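Local coordinates for protein 4-carboxymuconolactone decarboxylase (Sinorhizobium meliloti, PDB 4G9Q) that probably acts as a 4-carboxymuconolactone decarboxylase in benzoate degradation, possibly with peroxiredoxin activity, and forms an all-helical trimer, at residues A[146-151]-A[195-200]; A[117-122]-A[186-191]; A[77-82]-A[242-247]. One frame throughout, in Å; residues are numbered along the deposited sequence.

In the fold
From the N terminus, the chain first meets 77-82 on helix 73-86, whose partner 242-247 lies on helix 234-248. Contact 3 therefore closes the widest loop, 159 residues between its segments, and both other contacts are nested inside it. Segment 117-122 on helix 107-120 comes next. It pairs with 186-191 on helix 178-192, and contact 2 closes 63 residues. Segment 146-151, in the linker before helix 159-173, pairs with 195-200 in the loop before helix 200-213, so contact 1 closes 43 residues and ties linker to loop. Contacts 1 and 2 cross along the chain. Contacts 2 and 3 touch where Leu117 packs on Ala82. Contacts 1 and 2 both reach the second subunit of the trimer.

Contact 1 (A[146-151]-A[195-200]); sequences QLAAVE and RPDLAP
Arg195 reaches Ala149 and Val150 through a chain that starts with CG beside its own backbone N (chi1 -74°) and bends at chi3 (57°). The bend turns the guanidinium toward the backbone of 146-151. Asp197 also sets its CG anti to the carbonyl carbon, and its carboxylate comes up beside Ala148 and Ala149. Two carbonyls of 146-151 meet the arginine at its edge. NH2 of Arg195 gives a hydrogen bond to O of Ala149 at 2.8 Å. This donor lies nearly on the line of the C=O bond, and the oxygen is tilted from the guanidinium plane. NH1 of Arg195 bonds O of Val150 at 2.9 Å. Here the oxygen is in the guanidinium plane, but the donor stands above the carbonyl plane. The two bonds restrict rotation of the guanidinium. In the other direction, N of Ala149 donates to OD1 of Asp197 at 3.0 Å, meeting the carboxylate from above its plane. CB of Ala148 rests against CB of Asp197 at 3.7 Å. A water donates to both O of Ala149 and OD2 of Asp197, so the Ala149 carbonyl takes a bond from the water as well as from the arginine. The water also sits over one face of the guanidinium, toward its rim. OD2 of Asp197 is a long 3.8 Å from NH2 of Arg195, well out of the guanidinium plane, so only charge links them. NE of Arg195 forms a salt bridge with Glu112 of helix 107-120. That second charge probably helps to position the guanidinium. Tyr56 of the second subunit packs on Arg195. The arrangement is a loop-to-loop junction, in which side chains of the loop before helix 200-213 bind the backbone of the linker between helices 130-139 and 159-173.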
# COMPACT_ATOMS: atom_id res chain seq x y z
N GLN A 146 -18.77 12.53 -23.36
CA GLN A 146 -17.40 13.06 -23.37
C GLN A 146 -16.36 12.05 -22.90
O GLN A 146 -15.16 12.34 -22.88
CB GLN A 146 -17.31 14.32 -22.51
CG GLN A 146 -18.18 15.49 -22.97
CD GLN A 146 -17.77 16.79 -22.32
OE1 GLN A 146 -16.60 17.17 -22.33
NE2 GLN A 146 -18.74 17.49 -21.74
N LEU A 147 -16.81 10.86 -22.53
CA LEU A 147 -15.94 9.85 -21.91
C LEU A 147 -15.21 9.00 -22.95
O LEU A 147 -15.50 9.06 -24.15
CB LEU A 147 -16.75 8.97 -20.95
CG LEU A 147 -17.59 9.74 -19.90
CD1 LEU A 147 -18.43 8.80 -19.07
CD2 LEU A 147 -16.70 10.58 -19.01
N ALA A 148 -14.24 8.21 -22.48
CA ALA A 148 -13.48 7.32 -23.36
C ALA A 148 -14.42 6.27 -23.94
O ALA A 148 -15.31 5.79 -23.25
CB ALA A 148 -12.34 6.67 -22.60
N ALA A 149 -14.21 5.93 -25.21
CA ALA A 149 -15.10 5.00 -25.92
C ALA A 149 -14.97 3.59 -25.36
O ALA A 149 -13.88 3.14 -25.04
CB ALA A 149 -14.79 5.01 -27.41
N VAL A 150 -16.10 2.89 -25.24
CA VAL A 150 -16.10 1.47 -24.88
C VAL A 150 -15.28 0.67 -25.89
O VAL A 150 -14.39 -0.10 -25.52
CB VAL A 150 -17.53 0.90 -24.77
CG1 VAL A 150 -17.51 -0.62 -24.60
CG2 VAL A 150 -18.27 1.53 -23.61
N GLU A 151 -15.57 0.87 -27.18
CA GLU A 151 -14.79 0.25 -28.24
C GLU A 151 -14.60 1.25 -29.38
O GLU A 151 -15.55 1.88 -29.83
CB GLU A 151 -15.47 -1.03 -28.75
CG GLU A 151 -14.65 -1.80 -29.78
CD GLU A 151 -15.26 -3.13 -30.20
OE1 GLU A 151 -16.34 -3.50 -29.69
OE2 GLU A 151 -14.64 -3.81 -31.04
N ARG A 195 -5.71 1.17 -27.31
CA ARG A 195 -6.88 2.03 -27.17
C ARG A 195 -6.48 3.50 -27.39
O ARG A 195 -5.51 3.97 -26.79
CB ARG A 195 -7.56 1.81 -25.82
CG ARG A 195 -8.32 0.48 -25.73
CD ARG A 195 -8.81 0.21 -24.30
NE ARG A 195 -9.66 1.30 -23.81
CZ ARG A 195 -10.96 1.41 -24.02
NH1 ARG A 195 -11.63 0.49 -24.71
NH2 ARG A 195 -11.62 2.46 -23.53
N PRO A 196 -7.20 4.21 -28.27
CA PRO A 196 -6.74 5.56 -28.65
C PRO A 196 -7.02 6.69 -27.65
O PRO A 196 -6.53 7.81 -27.83
CB PRO A 196 -7.48 5.82 -29.97
CG PRO A 196 -8.75 5.02 -29.84
CD PRO A 196 -8.33 3.76 -29.11
N ASP A 197 -7.79 6.41 -26.60
CA ASP A 197 -8.29 7.45 -25.69
C ASP A 197 -7.19 8.07 -24.82
O ASP A 197 -7.37 9.15 -24.26
CB ASP A 197 -9.45 6.90 -24.87
CG ASP A 197 -10.42 6.08 -25.72
OD1 ASP A 197 -11.46 6.65 -26.12
OD2 ASP A 197 -10.11 4.90 -26.02
N LEU A 198 -6.06 7.38 -24.71
CA LEU A 198 -4.81 8.00 -24.29
C LEU A 198 -3.81 7.81 -25.40
O LEU A 198 -3.68 6.71 -25.95
CB LEU A 198 -4.26 7.36 -23.01
CG LEU A 198 -4.92 7.68 -21.67
CD1 LEU A 198 -4.45 6.70 -20.60
CD2 LEU A 198 -4.68 9.14 -21.25
N ALA A 199 -3.10 8.88 -25.75
CA ALA A 199 -1.93 8.77 -26.62
C ALA A 199 -0.92 7.84 -25.94
O ALA A 199 -0.84 7.83 -24.71
CB ALA A 199 -1.33 10.14 -26.86
N PRO A 200 -0.16 7.06 -26.74
CA PRO A 200 0.83 6.13 -26.16
C PRO A 200 1.75 6.79 -25.14
O PRO A 200 2.00 6.20 -24.08
CB PRO A 200 1.61 5.66 -27.39
CG PRO A 200 0.56 5.66 -28.46
CD PRO A 200 -0.24 6.90 -28.20
O HOH W 1 -11.84 2.99 -27.15

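Contact 2 (A[117-122]-A[186-191]); sequences LAYYSG and DYLFRD
This is a buried, mainly apolar contact between helix 107-120, close to its C-terminal end, and helix 178-192. Leu188 lies at its centre and divides its two methyl groups between two tyrosines. CD2 of Leu188 comes within 3.6 Å of CD1 of Tyr119 and also packs on CG and CB of that residue. The leucine and the tyrosine point in opposite senses and pass alongside one another. CD1 of Leu188 meets the far end of Tyr120, 3.7 Å from its OH and 4.1 Å from its CZ. The leucine has CG beside its backbone N (chi1 -56°), which carries the branch toward helix 107-120. On the flanks the touch is lighter. CE1 of Tyr119 is 4.3 Å from CB of Tyr187, and OH of Tyr120 is 4.2 Å from CZ of Phe189. The hydroxyls of Tyr119 and Tyr120 have their polar partners elsewhere. OH of Tyr120 is hydrogen-bonded to NE1 of Trp193, and OH of Tyr119 to Arg60 of the second subunit. Asp191 forms a salt bridge with the same Arg60. The chemistry thus implies hydrophobic contact between the segments, with the hydroxyls of Tyr119 and Tyr120 held from outside them.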
# COMPACT_ATOMS: atom_id res chain seq x y z
N LEU A 117 -5.69 1.94 -15.23
CA LEU A 117 -5.21 1.59 -13.90
C LEU A 117 -6.01 0.49 -13.21
O LEU A 117 -5.55 -0.07 -12.23
CB LEU A 117 -5.03 2.83 -13.02
CG LEU A 117 -3.95 3.79 -13.55
CD1 LEU A 117 -3.78 4.94 -12.58
CD2 LEU A 117 -2.62 3.08 -13.80
N ALA A 118 -7.19 0.16 -13.74
CA ALA A 118 -7.89 -1.06 -13.30
C ALA A 118 -6.98 -2.26 -13.52
O ALA A 118 -6.88 -3.15 -12.66
CB ALA A 118 -9.20 -1.24 -14.06
N TYR A 119 -6.28 -2.27 -14.65
CA TYR A 119 -5.36 -3.35 -14.98
C TYR A 119 -4.02 -3.22 -14.26
O TYR A 119 -3.48 -4.21 -13.80
CB TYR A 119 -5.13 -3.42 -16.49
CG TYR A 119 -6.36 -3.84 -17.25
CD1 TYR A 119 -6.63 -5.20 -17.49
CD2 TYR A 119 -7.26 -2.90 -17.74
CE1 TYR A 119 -7.77 -5.59 -18.21
CE2 TYR A 119 -8.39 -3.28 -18.45
CZ TYR A 119 -8.64 -4.62 -18.67
OH TYR A 119 -9.76 -4.98 -19.38
N TYR A 120 -3.49 -2.00 -14.17
CA TYR A 120 -2.14 -1.81 -13.65
C TYR A 120 -2.04 -1.59 -12.14
O TYR A 120 -1.03 -1.94 -11.53
CB TYR A 120 -1.36 -0.75 -14.45
CG TYR A 120 -0.77 -1.35 -15.70
CD1 TYR A 120 0.49 -1.95 -15.67
CD2 TYR A 120 -1.49 -1.37 -16.90
CE1 TYR A 120 1.03 -2.53 -16.80
CE2 TYR A 120 -0.94 -1.95 -18.04
CZ TYR A 120 0.31 -2.53 -17.98
OH TYR A 120 0.86 -3.11 -19.10
N SER A 121 -3.09 -1.01 -11.55
CA SER A 121 -3.13 -0.81 -10.11
C SER A 121 -4.06 -1.81 -9.43
O SER A 121 -3.85 -2.19 -8.28
CB SER A 121 -3.54 0.63 -9.76
OG SER A 121 -2.61 1.56 -10.29
N GLY A 122 -5.08 -2.26 -10.15
CA GLY A 122 -6.02 -3.24 -9.61
C GLY A 122 -7.45 -2.74 -9.69
O GLY A 122 -7.69 -1.53 -9.62
N ASP A 186 -3.66 -10.73 -24.90
CA ASP A 186 -4.99 -10.42 -25.43
C ASP A 186 -5.63 -9.16 -24.84
O ASP A 186 -6.20 -8.35 -25.57
CB ASP A 186 -5.95 -11.60 -25.25
CG ASP A 186 -5.56 -12.80 -26.10
OD1 ASP A 186 -4.79 -12.65 -27.08
OD2 ASP A 186 -6.05 -13.91 -25.78
N TYR A 187 -5.54 -9.01 -23.51
CA TYR A 187 -6.19 -7.88 -22.83
C TYR A 187 -5.34 -6.63 -22.82
O TYR A 187 -5.86 -5.52 -22.94
CB TYR A 187 -6.55 -8.24 -21.39
CG TYR A 187 -7.69 -9.22 -21.18
CD1 TYR A 187 -8.42 -9.73 -22.26
CD2 TYR A 187 -8.05 -9.61 -19.89
CE1 TYR A 187 -9.47 -10.62 -22.04
CE2 TYR A 187 -9.10 -10.49 -19.67
CZ TYR A 187 -9.80 -11.00 -20.75
OH TYR A 187 -10.84 -11.87 -20.52
N LEU A 188 -4.02 -6.80 -22.65
CA LEU A 188 -3.16 -5.62 -22.51
C LEU A 188 -2.52 -5.18 -23.82
O LEU A 188 -2.84 -4.11 -24.34
CB LEU A 188 -2.08 -5.83 -21.44
CG LEU A 188 -2.51 -6.20 -20.02
CD1 LEU A 188 -1.31 -6.07 -19.10
CD2 LEU A 188 -3.65 -5.34 -19.51
N PHE A 189 -1.61 -5.99 -24.34
CA PHE A 189 -0.80 -5.53 -25.47
C PHE A 189 -1.52 -5.51 -26.82
O PHE A 189 -1.17 -4.70 -27.67
CB PHE A 189 0.56 -6.24 -25.49
CG PHE A 189 1.44 -5.83 -24.36
CD1 PHE A 189 2.12 -4.62 -24.40
CD2 PHE A 189 1.53 -6.61 -23.21
CE1 PHE A 189 2.92 -4.21 -23.33
CE2 PHE A 189 2.32 -6.22 -22.14
CZ PHE A 189 3.02 -5.02 -22.20
N ARG A 190 -2.54 -6.34 -26.98
CA ARG A 190 -3.34 -6.34 -28.21
C ARG A 190 -4.69 -5.64 -28.06
O ARG A 190 -5.53 -5.70 -28.97
CB ARG A 190 -3.50 -7.76 -28.76
CG ARG A 190 -2.22 -8.31 -29.36
CD ARG A 190 -2.44 -9.62 -30.11
NE ARG A 190 -1.77 -9.59 -31.41
CZ ARG A 190 -2.36 -9.26 -32.55
NH1 ARG A 190 -3.65 -8.93 -32.58
NH2 ARG A 190 -1.67 -9.26 -33.68
N ASP A 191 -4.90 -4.97 -26.92
CA ASP A 191 -6.12 -4.18 -26.71
C ASP A 191 -5.85 -2.90 -25.92
O ASP A 191 -5.80 -1.82 -26.51
CB ASP A 191 -7.24 -5.01 -26.05
CG ASP A 191 -8.50 -4.18 -25.79
OD1 ASP A 191 -8.71 -3.17 -26.48
OD2 ASP A 191 -9.28 -4.54 -24.88

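Contact 3 (A[77-82]-A[242-247]); sequences SLVTIA and THLAFY
One polar bond joins these helices: NE2 of His243 donates to OG1 of Thr80 at 2.8 Å. The acceptor is near the imidazole edge, tilted 18° from the ring plane, and the threonine side chain stands roughly perpendicular to that of the histidine. His243 has CG anti to its backbone N (chi1 -168°), which brings NE2 to the threonine. Its ND1 is hydrogen-bonded to Arg76, whose carbonyl oxygen is in turn bonded to OG1 of Thr80. Both ring nitrogens of His243 are therefore engaged. The aromatic interaction is a CH-pi contact. CG2 of Thr80 lies over one face of the Tyr247 ring, 3.9 Å from its centroid. OH of Tyr247 is hydrogen-bonded to Tyr96 and Trp66. Apolar packing completes the contact, with CG1 of Val79 3.7 Å from CD2 of Leu244. Separately, CG1 of Val79 also comes within 3.9 Å of CD2 of His243. The axes of the short segments approach to 10.4 Å and run 38° from parallel. All five touching residues are buried. Helix 200-213 flanks Val79 and Leu244, helix 51-65 packs on His243 and Tyr247, and helix 93-102 reaches Thr80.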
# COMPACT_ATOMS: atom_id res chain seq x y z
N SER A 77 -0.93 17.02 -13.77
CA SER A 77 -2.26 16.56 -13.38
C SER A 77 -2.46 15.07 -13.66
O SER A 77 -2.99 14.34 -12.82
CB SER A 77 -3.35 17.40 -14.05
OG SER A 77 -3.48 18.67 -13.44
N LEU A 78 -2.02 14.60 -14.83
CA LEU A 78 -2.09 13.18 -15.16
C LEU A 78 -1.26 12.33 -14.19
O LEU A 78 -1.72 11.28 -13.73
CB LEU A 78 -1.63 12.92 -16.60
CG LEU A 78 -2.66 13.19 -17.70
CD1 LEU A 78 -1.97 13.13 -19.05
CD2 LEU A 78 -3.83 12.20 -17.63
N VAL A 79 -0.05 12.79 -13.89
CA VAL A 79 0.84 12.11 -12.94
C VAL A 79 0.21 12.04 -11.54
O VAL A 79 0.27 11.00 -10.87
CB VAL A 79 2.21 12.82 -12.87
CG1 VAL A 79 3.05 12.31 -11.70
CG2 VAL A 79 2.96 12.62 -14.19
N THR A 80 -0.40 13.14 -11.12
CA THR A 80 -1.02 13.23 -9.80
C THR A 80 -2.24 12.32 -9.69
O THR A 80 -2.38 11.58 -8.71
CB THR A 80 -1.39 14.68 -9.45
OG1 THR A 80 -0.23 15.51 -9.61
CG2 THR A 80 -1.88 14.79 -8.00
N ILE A 81 -3.11 12.36 -10.70
CA ILE A 81 -4.27 11.47 -10.72
C ILE A 81 -3.84 10.00 -10.64
O ILE A 81 -4.38 9.22 -9.85
CB ILE A 81 -5.18 11.73 -11.94
CG1 ILE A 81 -5.94 13.05 -11.74
CG2 ILE A 81 -6.17 10.58 -12.16
CD1 ILE A 81 -6.69 13.49 -12.98
N ALA A 82 -2.84 9.64 -11.45
CA ALA A 82 -2.33 8.26 -11.45
C ALA A 82 -1.81 7.86 -10.06
O ALA A 82 -2.12 6.77 -9.57
CB ALA A 82 -1.26 8.09 -12.51
N THR A 242 10.41 13.51 -9.56
CA THR A 242 10.49 14.61 -8.59
C THR A 242 9.11 14.98 -8.02
O THR A 242 8.94 15.14 -6.81
CB THR A 242 11.20 15.83 -9.21
OG1 THR A 242 12.48 15.42 -9.70
CG2 THR A 242 11.37 16.95 -8.19
N HIS A 243 8.12 15.09 -8.91
CA HIS A 243 6.75 15.38 -8.52
C HIS A 243 6.22 14.31 -7.55
O HIS A 243 5.58 14.62 -6.54
CB HIS A 243 5.88 15.46 -9.78
CG HIS A 243 4.51 16.02 -9.54
ND1 HIS A 243 4.26 17.38 -9.53
CD2 HIS A 243 3.32 15.42 -9.33
CE1 HIS A 243 2.97 17.58 -9.32
NE2 HIS A 243 2.38 16.41 -9.19
N LEU A 244 6.54 13.05 -7.86
CA LEU A 244 6.06 11.92 -7.08
C LEU A 244 6.74 11.76 -5.71
O LEU A 244 6.20 11.08 -4.84
CB LEU A 244 6.18 10.63 -7.89
CG LEU A 244 5.21 10.53 -9.06
CD1 LEU A 244 5.51 9.29 -9.89
CD2 LEU A 244 3.76 10.53 -8.57
N ALA A 245 7.90 12.39 -5.52
CA ALA A 245 8.51 12.42 -4.18
C ALA A 245 7.53 13.04 -3.18
O ALA A 245 7.44 12.60 -2.03
CB ALA A 245 9.81 13.20 -4.19
N PHE A 246 6.79 14.04 -3.63
CA PHE A 246 5.84 14.74 -2.77
C PHE A 246 4.54 13.97 -2.61
O PHE A 246 4.03 13.84 -1.49
CB PHE A 246 5.59 16.16 -3.29
CG PHE A 246 6.83 17.01 -3.28
CD1 PHE A 246 7.10 17.87 -2.22
CD2 PHE A 246 7.76 16.91 -4.32
CE1 PHE A 246 8.26 18.63 -2.20
CE2 PHE A 246 8.93 17.66 -4.30
CZ PHE A 246 9.18 18.53 -3.23
N TYR A 247 4.02 13.43 -3.71
CA TYR A 247 2.73 12.73 -3.68
C TYR A 247 2.80 11.28 -3.22
O TYR A 247 1.83 10.76 -2.69
CB TYR A 247 2.01 12.85 -5.02
CG TYR A 247 1.41 14.23 -5.19
CD1 TYR A 247 0.18 14.54 -4.62
CD2 TYR A 247 2.10 15.23 -5.88
CE1 TYR A 247 -0.37 15.81 -4.75
CE2 TYR A 247 1.56 16.51 -6.01
CZ TYR A 247 0.33 16.79 -5.45
OH TYR A 247 -0.20 18.06 -5.58